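Local coordinates for protein ATP phosphoribosyltransferase (PDB 1USY) that probably catalyses the condensation of ATP with 5-phosphoribose 1-diphosphate, the committed first step of histidine biosynthesis, at residues C63-L68 / E165-R170; I76-I81 / T171-N176. All coordinates share one frame; numbering follows the deposited sequence.

Contact 1: residues C63-L68 / E165-R170; sequences CGTDVL and EIFVIR. With HIS (histidine), chain S.
T65 grips R170 twice, once with its backbone and once with its side chain, just where strand 60-64 gives way to helix 65-70. In this fold of the periplasmic-binding-protein type, the end of strand 60-64 and the turn into the helix run nearly antiparallel to 167-170 of strand 160-175. T65 N donates to R170 O at 3.0 Å, nearly along the C=O axis, and R170 N donates back to T65 OG1 at 3.0 Å with an N-H...O angle of 167°. A hydroxyl thus stands in for the backbone acceptor of a regular strand pair. It can do so because OG1 lies beside T65's own N (chi1 -44°), facing the same residue. G64, the N-cap, brings its CA within 3.3 Å of R170 O, and its carbonyl accepts the first helical bond, from L68 N. Beyond this grip the contact is carbon packing: F167 presents its ring edge to D66 CA, 4.1 Å from CE1, while I169 CD1 reaches D66 CB at 4.0 Å. I166 and F167 form a classic beta bulge against M88 of strand 80-93. The bound histidine of chain S lies over T65 and R170. T65 CG2 faces the CB of the bound histidine, the R170 side chain bends away beyond CG to a cation-pi contact with F80, and T65 OG1 lies 2.9 Å from histidine ND1.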
loop_
_atom_site.group_PDB
_atom_site.type_symbol
_atom_site.label_atom_id
_atom_site.label_comp_id
_atom_site.label_asym_id
_atom_site.label_seq_id
_atom_site.Cartn_x
_atom_site.Cartn_y
_atom_site.Cartn_z
ATOM N N CYS G 63 2.015 -11.923 37.493
ATOM C CA CYS G 63 2.646 -12.166 36.185
ATOM C C CYS G 63 4.121 -12.319 36.176
ATOM O O CYS G 63 4.801 -11.577 36.874
ATOM C CB CYS G 63 2.458 -10.965 35.310
ATOM S SG CYS G 63 1.061 -11.208 34.379
ATOM N N GLY G 64 4.606 -13.201 35.292
ATOM C CA GLY G 64 6.018 -13.280 34.977
ATOM C C GLY G 64 6.423 -12.169 34.038
ATOM O O GLY G 64 5.614 -11.667 33.252
ATOM N N THR G 65 7.691 -11.780 34.119
ATOM C CA THR G 65 8.325 -10.915 33.118
ATOM C C THR G 65 8.042 -11.383 31.674
ATOM O O THR G 65 7.962 -10.572 30.738
ATOM C CB THR G 65 9.835 -10.988 33.288
ATOM O OG1 THR G 65 10.189 -10.924 34.677
ATOM C CG2 THR G 65 10.495 -9.811 32.610
ATOM N N ASP G 66 7.952 -12.696 31.493
ATOM C CA ASP G 66 7.772 -13.243 30.144
ATOM C C ASP G 66 6.459 -12.780 29.513
ATOM O O ASP G 66 6.481 -12.298 28.390
ATOM C CB ASP G 66 7.917 -14.775 30.102
ATOM C CG ASP G 66 6.995 -15.453 31.043
ATOM O OD1 ASP G 66 7.114 -15.201 32.255
ATOM O OD2 ASP G 66 6.093 -16.226 30.661
ATOM N N VAL G 67 5.340 -12.888 30.238
ATOM C CA VAL G 67 4.072 -12.406 29.698
ATOM C C VAL G 67 4.012 -10.875 29.640
ATOM O O VAL G 67 3.385 -10.339 28.719
ATOM C CB VAL G 67 2.794 -13.012 30.378
ATOM C CG1 VAL G 67 3.099 -14.289 31.117
ATOM C CG2 VAL G 67 2.094 -12.024 31.282
ATOM N N LEU G 68 4.676 -10.179 30.581
ATOM C CA LEU G 68 4.720 -8.714 30.509
ATOM C C LEU G 68 5.455 -8.259 29.260
ATOM O O LEU G 68 4.984 -7.405 28.542
ATOM C CB LEU G 68 5.345 -8.069 31.759
ATOM C CG LEU G 68 4.577 -8.198 33.083
ATOM C CD1 LEU G 68 5.382 -7.589 34.220
ATOM C CD2 LEU G 68 3.229 -7.531 33.001
ATOM N N GLU G 165 21.175 -15.939 26.667
ATOM C CA GLU G 165 20.238 -15.592 27.734
ATOM C C GLU G 165 19.511 -14.284 27.368
ATOM O O GLU G 165 20.131 -13.219 27.305
ATOM C CB GLU G 165 20.975 -15.469 29.060
ATOM C CG GLU G 165 20.056 -15.290 30.262
ATOM C CD GLU G 165 20.171 -13.906 30.891
ATOM O OE1 GLU G 165 20.809 -13.776 31.964
ATOM O OE2 GLU G 165 19.621 -12.935 30.313
ATOM N N ILE G 166 18.215 -14.365 27.089
ATOM C CA ILE G 166 17.501 -13.177 26.607
ATOM C C ILE G 166 17.174 -12.236 27.747
ATOM O O ILE G 166 17.564 -11.076 27.713
ATOM C CB ILE G 166 16.275 -13.524 25.722
ATOM C CG1 ILE G 166 16.766 -14.242 24.459
ATOM C CG2 ILE G 166 15.535 -12.246 25.307
ATOM C CD1 ILE G 166 15.749 -15.131 23.772
ATOM N N PHE G 167 16.494 -12.729 28.770
ATOM C CA PHE G 167 16.272 -11.952 29.986
ATOM C C PHE G 167 15.896 -12.920 31.111
ATOM O O PHE G 167 15.430 -14.040 30.877
ATOM C CB PHE G 167 15.192 -10.874 29.776
ATOM C CG PHE G 167 13.845 -11.420 29.293
ATOM C CD1 PHE G 167 12.965 -12.010 30.176
ATOM C CD2 PHE G 167 13.475 -11.330 27.969
ATOM C CE1 PHE G 167 11.739 -12.508 29.751
ATOM C CE2 PHE G 167 12.243 -11.817 27.550
ATOM C CZ PHE G 167 11.380 -12.401 28.450
ATOM N N VAL G 168 16.129 -12.511 32.347
ATOM C CA VAL G 168 15.811 -13.398 33.449
ATOM C C VAL G 168 14.408 -13.071 33.849
ATOM O O VAL G 168 13.961 -11.958 33.642
ATOM C CB VAL G 168 16.864 -13.326 34.621
ATOM C CG1 VAL G 168 18.149 -12.546 34.187
ATOM C CG2 VAL G 168 16.263 -12.801 35.907
ATOM N N ILE G 169 13.685 -14.049 34.365
ATOM C CA ILE G 169 12.302 -13.790 34.735
ATOM C C ILE G 169 11.954 -13.928 36.247
ATOM O O ILE G 169 12.379 -14.859 36.945
ATOM C CB ILE G 169 11.317 -14.489 33.763
ATOM C CG1 ILE G 169 11.866 -15.775 33.171
ATOM C CG2 ILE G 169 11.182 -13.655 32.517
ATOM C CD1 ILE G 169 11.325 -16.074 31.762
ATOM N N ARG G 170 11.188 -12.948 36.716
ATOM C CA ARG G 170 10.665 -12.922 38.061
ATOM C C ARG G 170 9.151 -12.880 37.942
ATOM O O ARG G 170 8.619 -12.635 36.860
ATOM C CB ARG G 170 11.156 -11.686 38.846
ATOM C CG ARG G 170 12.618 -11.270 38.648
ATOM C CD ARG G 170 13.544 -11.603 39.803
ATOM N NE ARG G 170 12.834 -11.528 41.074
ATOM C CZ ARG G 170 13.310 -10.995 42.204
ATOM N NH1 ARG G 170 14.552 -10.479 42.281
ATOM N NH2 ARG G 170 12.526 -10.995 43.279
HETATM N N HIS S . 9.164 -5.034 32.927
HETATM C CA HIS S . 9.585 -5.538 34.272
HETATM C C HIS S . 10.679 -4.658 34.901
HETATM O O HIS S . 11.704 -4.332 34.290
HETATM C CB HIS S . 10.033 -6.988 34.140
HETATM C CG HIS S . 11.110 -7.402 35.092
HETATM N ND1 HIS S . 10.955 -8.454 35.963
HETATM C CD2 HIS S . 12.375 -6.948 35.271
HETATM C CE1 HIS S . 12.064 -8.607 36.667
HETATM N NE2 HIS S . 12.940 -7.704 36.271
HETATM O OXT HIS S . 10.605 -4.233 36.055
#

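Contact 2: residues I76-I81 / T171-N176; sequences IQPFFI and THVVVN. With HIS (histidine), chain S; HIS (histidine), chain I.
Q77 lays its side chain across the ring of H172, and both touch the bound histidine of chain S. Q77 CB starts 3.8 Å from H172 ND1; the chain then extends beyond CG and carries CD to the CA side of the ligand. At the tip the amide stands 73° to the imidazole plane, with OE1 over one ring face of H172, offset toward the rim, and also beside the ligand CA. NE2 turns the other way and is hydrogen-bonded to L75 O, which fixes the amide flip. H172 uses its ring edge for the ligand: NE2 lies next to histidine ND1, a weak and doubtful hydrogen bond. F80 lies alongside H172, the rings oblique with centroids 5.4 Å apart. V173 N bonds F79 O at 3.2 Å, and the V173 methyls spread, CG1 to F79 CE1 and CG2 to P78 CD, the latter pair 3.8 Å apart. P78 CB meets the second histidine, of chain I. Strand 160-175 runs here between strands 60-64 and 80-93: I81 and V173 pack on F62 of the former, F79 reaches L194 and I198 of helix 184-198, and I76 and V175 lean on Y180 of helix 177-182.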
loop_
_atom_site.group_PDB
_atom_site.type_symbol
_atom_site.label_atom_id
_atom_site.label_comp_id
_atom_site.label_asym_id
_atom_site.label_seq_id
_atom_site.Cartn_x
_atom_site.Cartn_y
_atom_site.Cartn_z
ATOM N N ILE G 76 1.549 -0.934 36.758
ATOM C CA ILE G 76 2.225 -0.837 38.061
ATOM C C ILE G 76 2.581 -2.215 38.647
ATOM O O ILE G 76 1.835 -3.186 38.540
ATOM C CB ILE G 76 1.321 -0.070 39.015
ATOM C CG1 ILE G 76 1.269 1.422 38.640
ATOM C CG2 ILE G 76 1.789 -0.147 40.470
ATOM C CD1 ILE G 76 -0.055 2.103 38.979
ATOM N N GLN G 77 3.898 -2.257 39.096
ATOM C CA GLN G 77 4.483 -3.481 39.639
ATOM C C GLN G 77 5.127 -3.238 41.013
ATOM O O GLN G 77 6.300 -2.965 41.106
ATOM C CB GLN G 77 5.480 -4.129 38.636
ATOM C CG GLN G 77 5.681 -3.331 37.375
ATOM C CD GLN G 77 6.331 -4.061 36.166
ATOM O OE1 GLN G 77 7.299 -4.816 36.300
ATOM N NE2 GLN G 77 5.830 -3.760 34.983
ATOM N N PRO G 78 4.356 -3.349 42.086
ATOM C CA PRO G 78 4.818 -2.923 43.433
ATOM C C PRO G 78 5.886 -3.825 44.050
ATOM O O PRO G 78 6.910 -3.289 44.550
ATOM C CB PRO G 78 3.554 -2.963 44.278
ATOM C CG PRO G 78 2.453 -3.310 43.348
ATOM C CD PRO G 78 2.989 -3.882 42.099
ATOM N N PHE G 79 5.665 -5.150 44.014
ATOM C CA PHE G 79 6.656 -6.098 44.528
ATOM C C PHE G 79 6.577 -7.413 43.813
ATOM O O PHE G 79 5.657 -7.599 43.026
ATOM C CB PHE G 79 6.523 -6.313 46.037
ATOM C CG PHE G 79 5.145 -6.561 46.498
ATOM C CD1 PHE G 79 4.669 -7.863 46.631
ATOM C CD2 PHE G 79 4.316 -5.508 46.861
ATOM C CE1 PHE G 79 3.347 -8.105 47.065
ATOM C CE2 PHE G 79 2.998 -5.746 47.325
ATOM C CZ PHE G 79 2.517 -7.033 47.407
ATOM N N PHE G 80 7.534 -8.320 44.076
ATOM C CA PHE G 80 7.531 -9.641 43.436
ATOM C C PHE G 80 6.922 -10.739 44.298
ATOM O O PHE G 80 6.921 -10.655 45.516
ATOM C CB PHE G 80 8.918 -10.124 43.018
ATOM C CG PHE G 80 9.852 -9.050 42.640
ATOM C CD1 PHE G 80 10.068 -8.728 41.294
ATOM C CD2 PHE G 80 10.550 -8.375 43.616
ATOM C CE1 PHE G 80 10.943 -7.708 40.954
ATOM C CE2 PHE G 80 11.416 -7.360 43.291
ATOM C CZ PHE G 80 11.606 -7.009 41.971
ATOM N N ILE G 81 6.407 -11.770 43.626
ATOM C CA ILE G 81 5.999 -13.014 44.241
ATOM C C ILE G 81 7.282 -13.846 44.190
ATOM O O ILE G 81 7.878 -14.003 43.121
ATOM C CB ILE G 81 4.891 -13.657 43.371
ATOM C CG1 ILE G 81 3.652 -12.751 43.318
ATOM C CG2 ILE G 81 4.561 -15.088 43.814
ATOM C CD1 ILE G 81 2.959 -12.468 44.627
ATOM N N THR G 171 8.470 -13.087 39.060
ATOM C CA THR G 171 7.020 -13.001 39.135
ATOM C C THR G 171 6.571 -11.779 39.932
ATOM O O THR G 171 6.928 -11.590 41.098
ATOM C CB THR G 171 6.475 -14.288 39.715
ATOM O OG1 THR G 171 6.889 -15.368 38.859
ATOM C CG2 THR G 171 4.959 -14.317 39.640
ATOM N N HIS G 172 5.807 -10.931 39.256
ATOM C CA HIS G 172 5.377 -9.647 39.786
ATOM C C HIS G 172 3.922 -9.758 40.156
ATOM O O HIS G 172 3.159 -10.412 39.444
ATOM C CB HIS G 172 5.430 -8.593 38.691
ATOM C CG HIS G 172 6.795 -8.314 38.140
ATOM N ND1 HIS G 172 7.601 -7.303 38.622
ATOM C CD2 HIS G 172 7.471 -8.880 37.112
ATOM C CE1 HIS G 172 8.728 -7.284 37.933
ATOM N NE2 HIS G 172 8.671 -8.225 37.005
ATOM N N VAL G 173 3.528 -9.092 41.245
ATOM C CA VAL G 173 2.131 -8.670 41.386
ATOM C C VAL G 173 1.993 -7.380 40.572
ATOM O O VAL G 173 2.895 -6.540 40.577
ATOM C CB VAL G 173 1.719 -8.463 42.858
ATOM C CG1 VAL G 173 2.870 -8.789 43.778
ATOM C CG2 VAL G 173 1.268 -7.056 43.116
ATOM N N VAL G 174 0.904 -7.251 39.829
ATOM C CA VAL G 174 0.692 -6.085 38.965
ATOM C C VAL G 174 -0.681 -5.472 39.231
ATOM O O VAL G 174 -1.622 -6.190 39.629
ATOM C CB VAL G 174 0.838 -6.456 37.458
ATOM C CG1 VAL G 174 2.193 -7.100 37.189
ATOM C CG2 VAL G 174 -0.223 -7.417 37.055
ATOM N N VAL G 175 -0.794 -4.161 39.014
ATOM C CA VAL G 175 -2.002 -3.430 39.359
ATOM C C VAL G 175 -2.398 -2.594 38.146
ATOM O O VAL G 175 -1.547 -2.096 37.436
ATOM C CB VAL G 175 -1.725 -2.513 40.566
ATOM C CG1 VAL G 175 -3.013 -1.783 41.032
ATOM C CG2 VAL G 175 -1.036 -3.310 41.735
ATOM N N ASN G 176 -3.698 -2.434 37.931
ATOM C CA ASN G 176 -4.232 -1.682 36.830
ATOM C C ASN G 176 -4.083 -0.196 37.182
ATOM O O ASN G 176 -4.740 0.289 38.101
ATOM C CB ASN G 176 -5.692 -2.094 36.667
ATOM C CG ASN G 176 -6.505 -1.173 35.730
ATOM O OD1 ASN G 176 -6.005 -0.636 34.777
ATOM N ND2 ASN G 176 -7.800 -1.081 35.984
HETATM N N HIS S . 9.164 -5.034 32.927
HETATM C CA HIS S . 9.585 -5.538 34.272
HETATM C C HIS S . 10.679 -4.658 34.901
HETATM O O HIS S . 11.704 -4.332 34.290
HETATM C CB HIS S . 10.033 -6.988 34.140
HETATM C CG HIS S . 11.110 -7.402 35.092
HETATM N ND1 HIS S . 10.955 -8.454 35.963
HETATM C CD2 HIS S . 12.375 -6.948 35.271
HETATM C CE1 HIS S . 12.064 -8.607 36.667
HETATM N NE2 HIS S . 12.940 -7.704 36.271
HETATM O OXT HIS S . 10.605 -4.233 36.055
HETATM N N HIS I . 4.099 0.338 44.701
HETATM C CA HIS I . 3.958 0.226 46.175
HETATM C C HIS I . 5.258 -0.154 46.883
HETATM O O HIS I . 5.801 -1.263 46.737
HETATM C CB HIS I . 2.856 -0.771 46.582
HETATM C CG HIS I . 2.732 -0.941 48.063
HETATM N ND1 HIS I . 1.530 -0.835 48.727
HETATM C CD2 HIS I . 3.670 -1.156 49.012
HETATM C CE1 HIS I . 1.733 -1.004 50.022
HETATM N NE2 HIS I . 3.024 -1.203 50.218
HETATM O OXT HIS I . 5.749 0.648 47.675
#

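How the contacts relate
Contacts 1 and 2 follow one another along strand 160-175, which pairs with strand 60-64 on one side and strand 80-93 on the other; their centres are 13 Å apart. They join where C63 O meets H172 N at 2.7 Å, a probable hydrogen bond. The chain S histidine bridges them: T65 and R170 come from contact 1, Q77 and H172 from contact 2, with T65 OG1 and H172 NE2 3.9 Å apart. P78 turns contact 2 toward the chain I histidine, about 12 Å, nearest atoms, from the R170 side chain. Another protein's chain also touches contact 2, probably HisZ, which replaces the missing regulatory region; histidine at the interface is consistent with end-product feedback.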